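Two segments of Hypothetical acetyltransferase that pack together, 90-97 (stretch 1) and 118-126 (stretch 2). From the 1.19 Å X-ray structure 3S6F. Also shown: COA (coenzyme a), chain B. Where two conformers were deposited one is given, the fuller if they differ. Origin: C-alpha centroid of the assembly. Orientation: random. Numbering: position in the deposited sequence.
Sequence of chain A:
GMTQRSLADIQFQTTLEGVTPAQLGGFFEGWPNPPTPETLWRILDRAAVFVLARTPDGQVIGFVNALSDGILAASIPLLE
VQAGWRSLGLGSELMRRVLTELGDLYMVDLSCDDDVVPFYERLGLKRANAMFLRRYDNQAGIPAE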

# COMPACT_ATOMS: atom_id res chain seq x y z
N LEU A 90 -22.47 3.23 4.57
CA LEU A 90 -21.75 3.67 3.37
C LEU A 90 -20.25 3.32 3.42
O LEU A 90 -19.66 2.94 2.41
N GLY A 91 -19.62 3.50 4.58
CA GLY A 91 -18.21 3.16 4.68
C GLY A 91 -17.96 1.69 4.39
O GLY A 91 -17.01 1.34 3.70
N SER A 92 -18.80 0.83 4.97
CA SER A 92 -18.69 -0.61 4.72
C SER A 92 -18.92 -0.93 3.24
O SER A 92 -18.21 -1.77 2.68
N GLU A 93 -19.88 -0.27 2.63
CA GLU A 93 -20.18 -0.48 1.23
C GLU A 93 -19.00 -0.06 0.34
O GLU A 93 -18.68 -0.75 -0.63
N LEU A 94 -18.41 1.10 0.65
CA LEU A 94 -17.23 1.54 -0.08
C LEU A 94 -16.11 0.51 0.01
O LEU A 94 -15.42 0.24 -0.97
N MSE A 95 -15.88 -0.02 1.21
CA MSE A 95 -14.86 -1.04 1.38
C MSE A 95 -15.16 -2.30 0.55
O MSE A 95 -14.28 -2.83 -0.14
N ARG A 96 -16.40 -2.78 0.59
CA ARG A 96 -16.73 -3.94 -0.22
C ARG A 96 -16.49 -3.64 -1.71
O ARG A 96 -15.95 -4.47 -2.45
N ARG A 97 -16.90 -2.45 -2.16
CA ARG A 97 -16.74 -2.10 -3.57
C ARG A 97 -15.28 -1.96 -3.96
O ARG A 97 -14.92 -2.37 -5.06
N PRO A 118 -12.91 -2.27 15.25
CA PRO A 118 -14.11 -3.08 15.07
C PRO A 118 -14.82 -2.91 13.72
O PRO A 118 -15.34 -3.87 13.17
N PHE A 119 -14.77 -1.70 13.15
CA PHE A 119 -15.33 -1.46 11.83
C PHE A 119 -14.71 -2.42 10.81
O PHE A 119 -15.39 -2.99 9.97
N TYR A 120 -13.40 -2.54 10.87
CA TYR A 120 -12.69 -3.39 9.93
C TYR A 120 -12.83 -4.88 10.25
O TYR A 120 -12.93 -5.71 9.34
N GLU A 121 -12.90 -5.24 11.53
CA GLU A 121 -13.10 -6.64 11.89
C GLU A 121 -14.46 -7.13 11.38
O GLU A 121 -14.58 -8.27 10.89
N ARG A 122 -15.48 -6.25 11.41
CA ARG A 122 -16.79 -6.69 10.92
C ARG A 122 -16.82 -6.92 9.41
O ARG A 122 -17.66 -7.68 8.91
N LEU A 123 -15.87 -6.33 8.69
CA LEU A 123 -15.71 -6.59 7.26
C LEU A 123 -14.88 -7.86 6.94
O LEU A 123 -14.64 -8.20 5.76
N GLY A 124 -14.39 -8.52 7.98
CA GLY A 124 -13.59 -9.74 7.83
C GLY A 124 -12.09 -9.56 7.90
O GLY A 124 -11.36 -10.53 7.72
N LEU A 125 -11.62 -8.35 8.14
CA LEU A 125 -10.18 -8.12 8.20
C LEU A 125 -9.63 -8.58 9.55
O LEU A 125 -10.34 -8.54 10.56
N LYS A 126 -8.40 -9.04 9.53
CA LYS A 126 -7.69 -9.47 10.72
C LYS A 126 -6.66 -8.44 11.12
O LYS A 126 -6.40 -7.52 10.37

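The two stretches bury 291 Å² between them, and no direct hydrogen bond crosses the contact; apolar packing and one water hold it. The helix axes approach no closer than 10.9 Å, at 51°, so side chains must fill the gap.

Met95, a selenomethionine, does most of this from stretch 1. Its CA-to-CB bond points toward stretch 2, and with chi1, chi2 and chi3 all m (-76°, -66°, -64°) the chain folds compactly rather than extending. Its closest approaches are Met95 CB 3.7 Å from Leu123 CD1, Met95 CG 4.3 Å from Phe119 CE2, and the terminal Met95 CE 4.1 Å from Tyr120 CE1, at the edge of that ring. Met95 CE also comes within 4.5 Å of Leu125 CD2.

Leu123 answers from stretch 2, also pointing toward its partner. Its m,t rotamer (-67°, 162°) sets CD1 against Met95, while Leu123 CD2 lies 4.0 Å from both Ser92 O and Ser92 CB. Leu125, m,p, adds a lesser contact. Between these leucines, Gly124 has phi 98°, in a Schellman motif that ends the helix; a CB there would jam against the preceding carbonyl oxygen.

Phe119 starts sideways, but with chi1 at 168° (t) the end of its ring comes nearer stretch 1. Phe119 CZ reaches to 3.7 Å from Gly91 C, which sits at the ring edge, and Phe119 CE1 is 3.4 Å from Ser92 OG. Gly91 leaves the space this requires: an ideal CB would be a tight 3.4 Å from Phe119 CZ and would clash with COA O6A at 2.4 Å. The cofactor instead receives a hydrogen bond from Gly91 N to COA O5A (2.8 Å).

Ser92, chi1 m (-66°), links cofactor and water. Its OG donates to COA O1A at 2.6 Å, and the Ser92 N to COA O1A bond, 3.2 Å, joins the same oxygen. Water 1 donates to Ser92 OG and to Phe119 O, each 2.8 Å from the water O, so it bridges the stretches. Tyr120, m at -67°, brings its OH to 3.4 Å from COA C3P.

Arg96, exposed, has its CA-to-CB bond sideways, yet its m,t,m chain brings Arg96 NH1 to 4.2 Å from Leu123 CD2. Its guanidinium is held along its own helix: Arg96 NH2 forms a salt bridge with Glu93 OE1 at 2.8 Å. Glu93 points away from stretch 2, and its other oxygen, Glu93 OE2, pairs with Arg97 NE at 2.8 Å, a second salt bridge.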

# COMPACT_ATOMS: atom_id res chain seq x y z
CB LEU A 90 -22.02 5.13 3.10
CG LEU A 90 -21.42 5.69 1.82
CD1 LEU A 90 -21.90 4.93 0.60
CD2 LEU A 90 -21.69 7.16 1.72
CB SER A 92 -19.68 -1.36 5.58
OG SER A 92 -19.36 -1.22 6.97
CB GLU A 93 -21.47 0.24 0.85
CG GLU A 93 -21.90 0.02 -0.59
CD GLU A 93 -22.34 -1.37 -0.94
OE1 GLU A 93 -22.68 -2.14 -0.01
OE2 GLU A 93 -22.33 -1.71 -2.13
CB LEU A 94 -16.78 2.90 0.44
CG LEU A 94 -17.64 4.08 -0.03
CD1 LEU A 94 -17.32 5.33 0.81
CD2 LEU A 94 -17.47 4.36 -1.51
CB MSE A 95 -14.70 -1.41 2.86
CG MSE A 95 -13.95 -0.40 3.67
SE MSE A 95 -12.09 -0.22 3.17
CE MSE A 95 -11.53 -2.05 3.65
CB ARG A 96 -18.19 -4.37 0.01
CG ARG A 96 -18.46 -5.04 1.34
CD ARG A 96 -19.87 -5.62 1.41
NE ARG A 96 -20.87 -4.59 1.49
CZ ARG A 96 -21.29 -4.05 2.64
NH1 ARG A 96 -20.84 -4.48 3.83
NH2 ARG A 96 -22.18 -3.08 2.56
CB ARG A 97 -17.54 -0.85 -3.89
CG ARG A 97 -19.04 -1.14 -3.94
CD ARG A 97 -19.85 0.12 -4.06
NE ARG A 97 -21.28 -0.14 -4.19
CZ ARG A 97 -21.92 -0.23 -5.34
NH1 ARG A 97 -21.32 -0.05 -6.51
NH2 ARG A 97 -23.24 -0.44 -5.31
CB PRO A 118 -15.02 -2.66 16.26
CG PRO A 118 -14.08 -2.13 17.28
CD PRO A 118 -12.94 -1.50 16.50
CB PHE A 119 -15.10 0.01 11.46
CG PHE A 119 -15.37 0.31 10.01
CD1 PHE A 119 -16.65 0.61 9.58
CD2 PHE A 119 -14.37 0.34 9.07
CE1 PHE A 119 -16.93 0.86 8.24
CE2 PHE A 119 -14.69 0.59 7.75
CZ PHE A 119 -15.91 0.87 7.31
CB TYR A 120 -11.21 -3.00 9.85
CG TYR A 120 -11.00 -1.65 9.23
CD1 TYR A 120 -11.25 -1.45 7.88
CD2 TYR A 120 -10.54 -0.56 9.96
CE1 TYR A 120 -11.08 -0.21 7.26
CE2 TYR A 120 -10.35 0.69 9.34
CZ TYR A 120 -10.62 0.85 8.01
OH TYR A 120 -10.41 2.07 7.39
CB GLU A 121 -12.98 -6.86 13.39
CG GLU A 121 -11.51 -6.74 13.82
CD GLU A 121 -11.25 -6.94 15.29
OE1 GLU A 121 -12.14 -6.57 16.09
OE2 GLU A 121 -10.11 -7.39 15.63
CB ARG A 122 -17.88 -5.72 11.36
CG ARG A 122 -18.18 -5.82 12.85
CD ARG A 122 -19.33 -4.88 13.31
NE ARG A 122 -18.97 -4.17 14.55
CZ ARG A 122 -18.70 -2.87 14.65
NH1 ARG A 122 -18.77 -2.05 13.60
NH2 ARG A 122 -18.40 -2.37 15.84
CB LEU A 123 -15.08 -5.38 6.58
CG LEU A 123 -15.93 -4.12 6.53
CD1 LEU A 123 -15.11 -2.90 6.24
CD2 LEU A 123 -16.98 -4.32 5.45
CB LEU A 125 -9.80 -6.65 7.94
CG LEU A 125 -9.96 -6.19 6.48
CD1 LEU A 125 -11.40 -6.02 6.03
CD2 LEU A 125 -9.19 -4.87 6.26
CB LYS A 126 -7.11 -10.87 10.49
CG LYS A 126 -8.20 -11.94 10.22
CD LYS A 126 -9.33 -12.00 11.29
CE LYS A 126 -10.32 -13.16 11.01
NZ LYS A 126 -11.77 -12.85 11.32
N1A COA B . -14.92 5.04 16.84
C2A COA B . -15.74 3.97 17.15
N3A COA B . -16.49 3.32 16.20
C4A COA B . -16.42 3.78 14.92
C5A COA B . -15.63 4.87 14.59
C6A COA B . -14.85 5.50 15.55
N6A COA B . -14.04 6.52 15.27
N7A COA B . -15.78 5.09 13.25
C8A COA B . -16.65 4.17 12.77
N9A COA B . -17.06 3.35 13.79
C1B COA B . -17.96 2.20 13.69
C2B COA B . -19.22 2.38 14.53
O2B COA B . -19.56 1.10 14.97
C3B COA B . -20.28 2.85 13.54
O3B COA B . -21.61 2.56 13.94
P3B COA B . -22.51 3.70 14.66
O7A COA B . -21.77 4.09 15.92
O8A COA B . -22.64 4.87 13.72
O9A COA B . -23.84 3.02 14.94
C4B COA B . -19.83 2.08 12.31
O4B COA B . -18.41 2.04 12.37
C5B COA B . -20.29 2.71 11.01
O5B COA B . -20.14 1.76 9.97
P1A COA B . -20.69 2.17 8.51
O1A COA B . -20.51 0.96 7.67
O2A COA B . -22.06 2.80 8.57
O3A COA B . -19.58 3.22 8.06
P2A COA B . -19.68 4.83 7.98
O4A COA B . -20.20 5.37 9.26
O5A COA B . -20.38 5.17 6.72
O6A COA B . -18.13 5.14 7.78
CBP COA B . -15.93 5.53 8.63
CCP COA B . -17.16 4.63 8.69
CDP COA B . -15.39 5.56 7.18
CEP COA B . -14.84 4.94 9.56
CAP COA B . -16.38 6.92 9.11
OAP COA B . -16.63 6.92 10.50
C9P COA B . -15.33 7.96 8.81
O9P COA B . -15.29 8.56 7.62
N8P COA B . -14.47 8.33 9.75
C7P COA B . -13.44 9.33 9.50
C6P COA B . -12.25 8.81 8.67
C5P COA B . -11.79 7.48 9.18
O5P COA B . -11.60 7.32 10.39
N4P COA B . -11.59 6.54 8.25
C3P COA B . -10.91 5.29 8.52
C2P COA B . -9.51 5.37 7.91
S1P COA B . -8.41 6.52 8.80
O HOH W 1 -18.02 -2.58 9.03